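PDB 3NYI: fat acid-binding protein from Eubacterium ventriosum, which binds stearic acid and probably serves as a fatty-acid-binding protein. Local coordinates for residues A[216-219]-A[220-223]; A[146-149]-A[150-154]. All coordinates share one frame; numbering follows the deposited sequence.

Interaction 1: A[216-219]-A[220-223]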
# COMPACT_ATOMS: atom_id res chain seq x y z
N LEU A 216 -11.47 3.99 -18.55
CA LEU A 216 -11.30 3.28 -17.29
C LEU A 216 -10.89 4.25 -16.18
O LEU A 216 -11.38 4.14 -15.07
CB LEU A 216 -10.28 2.15 -17.41
CG LEU A 216 -10.79 0.87 -18.08
CD1 LEU A 216 -9.65 0.11 -18.76
CD2 LEU A 216 -11.52 -0.01 -17.08
N LYS A 217 -9.99 5.18 -16.49
CA LYS A 217 -9.56 6.15 -15.48
C LYS A 217 -10.72 7.06 -15.11
O LYS A 217 -10.86 7.46 -13.95
CB LYS A 217 -8.35 6.96 -15.96
CG LYS A 217 -7.08 6.14 -16.10
CD LYS A 217 -5.88 6.98 -16.52
CE LYS A 217 -6.02 7.54 -17.93
NZ LYS A 217 -4.76 8.19 -18.39
N ASN A 218 -11.58 7.38 -16.07
CA ASN A 218 -12.76 8.16 -15.75
C ASN A 218 -13.72 7.39 -14.85
O ASN A 218 -14.35 7.97 -13.97
CB ASN A 218 -13.46 8.66 -17.02
CG ASN A 218 -12.70 9.78 -17.70
OD1 ASN A 218 -11.98 10.54 -17.05
ND2 ASN A 218 -12.84 9.87 -19.01
N SER A 219 -13.82 6.08 -15.06
CA SER A 219 -14.69 5.26 -14.22
C SER A 219 -14.14 5.15 -12.81
O SER A 219 -14.91 5.18 -11.85
CB SER A 219 -14.88 3.87 -14.80
OG SER A 219 -15.52 3.94 -16.06
N VAL A 220 -12.82 4.99 -12.68
CA VAL A 220 -12.17 5.03 -11.37
C VAL A 220 -12.60 6.28 -10.61
O VAL A 220 -12.99 6.20 -9.45
CB VAL A 220 -10.63 4.97 -11.47
CG1 VAL A 220 -9.99 5.36 -10.13
CG2 VAL A 220 -10.17 3.58 -11.87
N LEU A 221 -12.53 7.44 -11.27
CA LEU A 221 -12.90 8.71 -10.64
C LEU A 221 -14.37 8.76 -10.25
O LEU A 221 -14.72 9.29 -9.19
CB LEU A 221 -12.57 9.90 -11.56
CG LEU A 221 -11.10 10.28 -11.72
CD1 LEU A 221 -10.93 11.31 -12.81
CD2 LEU A 221 -10.54 10.80 -10.40
N GLN A 222 -15.23 8.20 -11.08
CA GLN A 222 -16.66 8.23 -10.76
C GLN A 222 -16.98 7.34 -9.56
O GLN A 222 -17.79 7.71 -8.71
CB GLN A 222 -17.51 7.88 -11.98
CG GLN A 222 -17.56 9.00 -12.99
CD GLN A 222 -17.94 10.34 -12.36
OE1 GLN A 222 -18.99 10.47 -11.72
NE2 GLN A 222 -17.07 11.33 -12.52
N VAL A 223 -16.32 6.19 -9.47
CA VAL A 223 -16.51 5.33 -8.31
C VAL A 223 -16.00 6.00 -7.02
O VAL A 223 -16.62 5.91 -5.95
CB VAL A 223 -15.81 3.96 -8.49
CG1 VAL A 223 -15.87 3.19 -7.21
CG2 VAL A 223 -16.49 3.18 -9.61
O HOH W 1 -15.05 10.59 -14.29
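Asn218 and Gln222, one turn apart on an exposed side of a helix, are joined twice. Gln222 N donates to Asn218 O at 3.0 Å, and a water gives a second hydrogen bond to the same carbonyl, 2.7 Å from Asn218 O. That water in turn accepts from Gln222 NE2 at 2.8 Å, so one peptide oxygen is gripped by two donors and the amide end of the glutamine is tied back over its own helix. The bend at chi2 (-51°) folds the Gln222 chain enough for NE2 to reach the water, while its CG rests 3.5 Å from Asn218 O. The other rungs are plain i to i+4 bonds: Val220 N to Leu216 O, Leu221 N to Lys217 O, and Val223 N to Ser219 O. Both valines hold CG1 anti to the backbone N, which brings CG2 back over the preceding turn; Val223 CG2 lies 3.4 Å from Ser219 O and Val220 CG2 3.5 Å from Leu216 O. Ser219 OG turns back to the carbonyl of Lys215, and Lys217 NZ forms a salt bridge with Glu248. Helix 213-231 thus packs on the sheet through Leu216 and Val223, which meet strands 163-167 and 194-200, and through Val220, which meets 163-167 and Leu287 of strand 285-291, whereas Lys217 and Leu221 lean on helix 246-260.

Interaction 2: A[146-149]-A[150-154]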
# COMPACT_ATOMS: atom_id res chain seq x y z
N LEU A 146 -1.11 13.27 20.47
CA LEU A 146 -1.93 12.18 21.00
C LEU A 146 -1.03 11.11 21.58
O LEU A 146 0.07 10.88 21.07
CB LEU A 146 -2.79 11.55 19.89
CG LEU A 146 -4.16 12.18 19.64
CD1 LEU A 146 -4.02 13.59 19.11
CD2 LEU A 146 -4.95 11.32 18.66
N SER A 147 -1.49 10.44 22.63
CA SER A 147 -0.78 9.29 23.19
C SER A 147 -0.96 8.08 22.30
O SER A 147 -1.89 8.04 21.49
CB SER A 147 -1.34 8.95 24.56
OG SER A 147 -2.63 8.39 24.42
N PHE A 148 -0.11 7.06 22.47
CA PHE A 148 -0.28 5.83 21.71
C PHE A 148 -1.70 5.28 21.88
O PHE A 148 -2.32 4.85 20.92
CB PHE A 148 0.76 4.78 22.11
CG PHE A 148 0.62 3.48 21.37
CD1 PHE A 148 1.02 3.38 20.05
CD2 PHE A 148 0.08 2.36 21.99
CE1 PHE A 148 0.88 2.19 19.36
CE2 PHE A 148 -0.06 1.17 21.31
CZ PHE A 148 0.34 1.08 20.00
N GLU A 149 -2.20 5.29 23.11
CA GLU A 149 -3.53 4.75 23.38
C GLU A 149 -4.63 5.53 22.64
O GLU A 149 -5.55 4.93 22.09
CB GLU A 149 -3.82 4.73 24.88
CG GLU A 149 -3.14 3.58 25.62
CD GLU A 149 -1.64 3.76 25.74
OE1 GLU A 149 -1.16 4.93 25.73
OE2 GLU A 149 -0.92 2.74 25.84
N GLN A 150 -4.52 6.85 22.64
CA GLN A 150 -5.50 7.68 21.95
C GLN A 150 -5.50 7.40 20.45
O GLN A 150 -6.55 7.39 19.81
CB GLN A 150 -5.23 9.16 22.21
CG GLN A 150 -5.32 9.55 23.67
CD GLN A 150 -4.95 11.00 23.92
OE1 GLN A 150 -3.93 11.48 23.43
NE2 GLN A 150 -5.79 11.70 24.68
N ALA A 151 -4.32 7.15 19.90
CA ALA A 151 -4.20 6.90 18.47
C ALA A 151 -4.79 5.54 18.13
O ALA A 151 -5.49 5.38 17.13
CB ALA A 151 -2.74 6.98 18.02
N MSE A 152 -4.51 4.55 18.98
CA MSE A 152 -5.00 3.20 18.73
C MSE A 152 -6.52 3.15 18.80
O MSE A 152 -7.14 2.36 18.10
CB MSE A 152 -4.37 2.20 19.71
CG MSE A 152 -2.88 1.96 19.47
SE MSE A 152 -2.53 1.24 17.68
CE MSE A 152 -3.72 -0.29 17.82
N SER A 153 -7.12 4.00 19.62
CA SER A 153 -8.58 4.04 19.72
C SER A 153 -9.25 4.58 18.44
O SER A 153 -10.47 4.52 18.30
CB SER A 153 -9.03 4.89 20.92
OG SER A 153 -8.98 6.27 20.60
N LYS A 154 -8.45 5.13 17.54
CA LYS A 154 -9.00 5.62 16.26
C LYS A 154 -8.64 4.71 15.10
O LYS A 154 -9.18 4.85 13.99
CB LYS A 154 -8.52 7.04 15.98
CG LYS A 154 -8.90 8.02 17.09
CD LYS A 154 -8.46 9.43 16.77
CE LYS A 154 -8.66 10.35 17.97
NZ LYS A 154 -10.06 10.30 18.48
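Ser147 and Gln150 clasp each other at the start of helix 148-161. Ser147 OG, at chi1 71°, sits between its own backbone N and carbonyl carbon and accepts from Gln150 N at 3.0 Å. In return, the Gln150 chain runs extended beyond CG and carries OE1 back to Ser147 N, 2.8 Å away in a nearly straight bond. Leu146 lies against this side chain, its CB 3.7 Å from Gln150 OE1, and its CD2 reaches on to Lys154 CE at 3.9 Å. At the next position after the serine, Phe148 holds CG anti to its backbone N (chi1 179°), with the ring pointing the same way as the chain of Met152 beside it, a selenomethionine bent at chi2 and chi3. Met152 CG lies over one ring face, 3.6 Å from the Phe148 centroid, as a CH-pi contact; SE approaches obliquely, 4.4 Å from the same centroid. Replacing Phe148 with an alanine would probably leave Met152 CG and SE without their aromatic partner and open a gap beside Tyr5 and Phe138, which the ring also touches. The reciprocal serine-glutamine pair is a capping box, with Ser147 as N-cap, and directly beyond it an i to i+4 Met-aromatic pair links the first turn of the helix to the next.

In the fold
Both interactions are local, built on i to i+4 contacts, and they come in series along the chain: 146-154 spans the start of helix 148-161, and 216-223 lies inside helix 213-231. Their centres are 35 Å apart and their nearest atoms about 21 Å, so they do not touch. They also face different sheets. Interaction 2 borders strand 119-123 of the sheet that includes strands 6-10 and 87-91, while interaction 1 packs on the sheet containing strands 163-167, 194-200 and 285-291. Helix 148-161 leads almost directly into strand 163-167, linking the two regions in sequence. The bound stearic acid comes about 8 Å from the Val220 side chain, placing interaction 1 near the ligand but not in contact with it through this side chain.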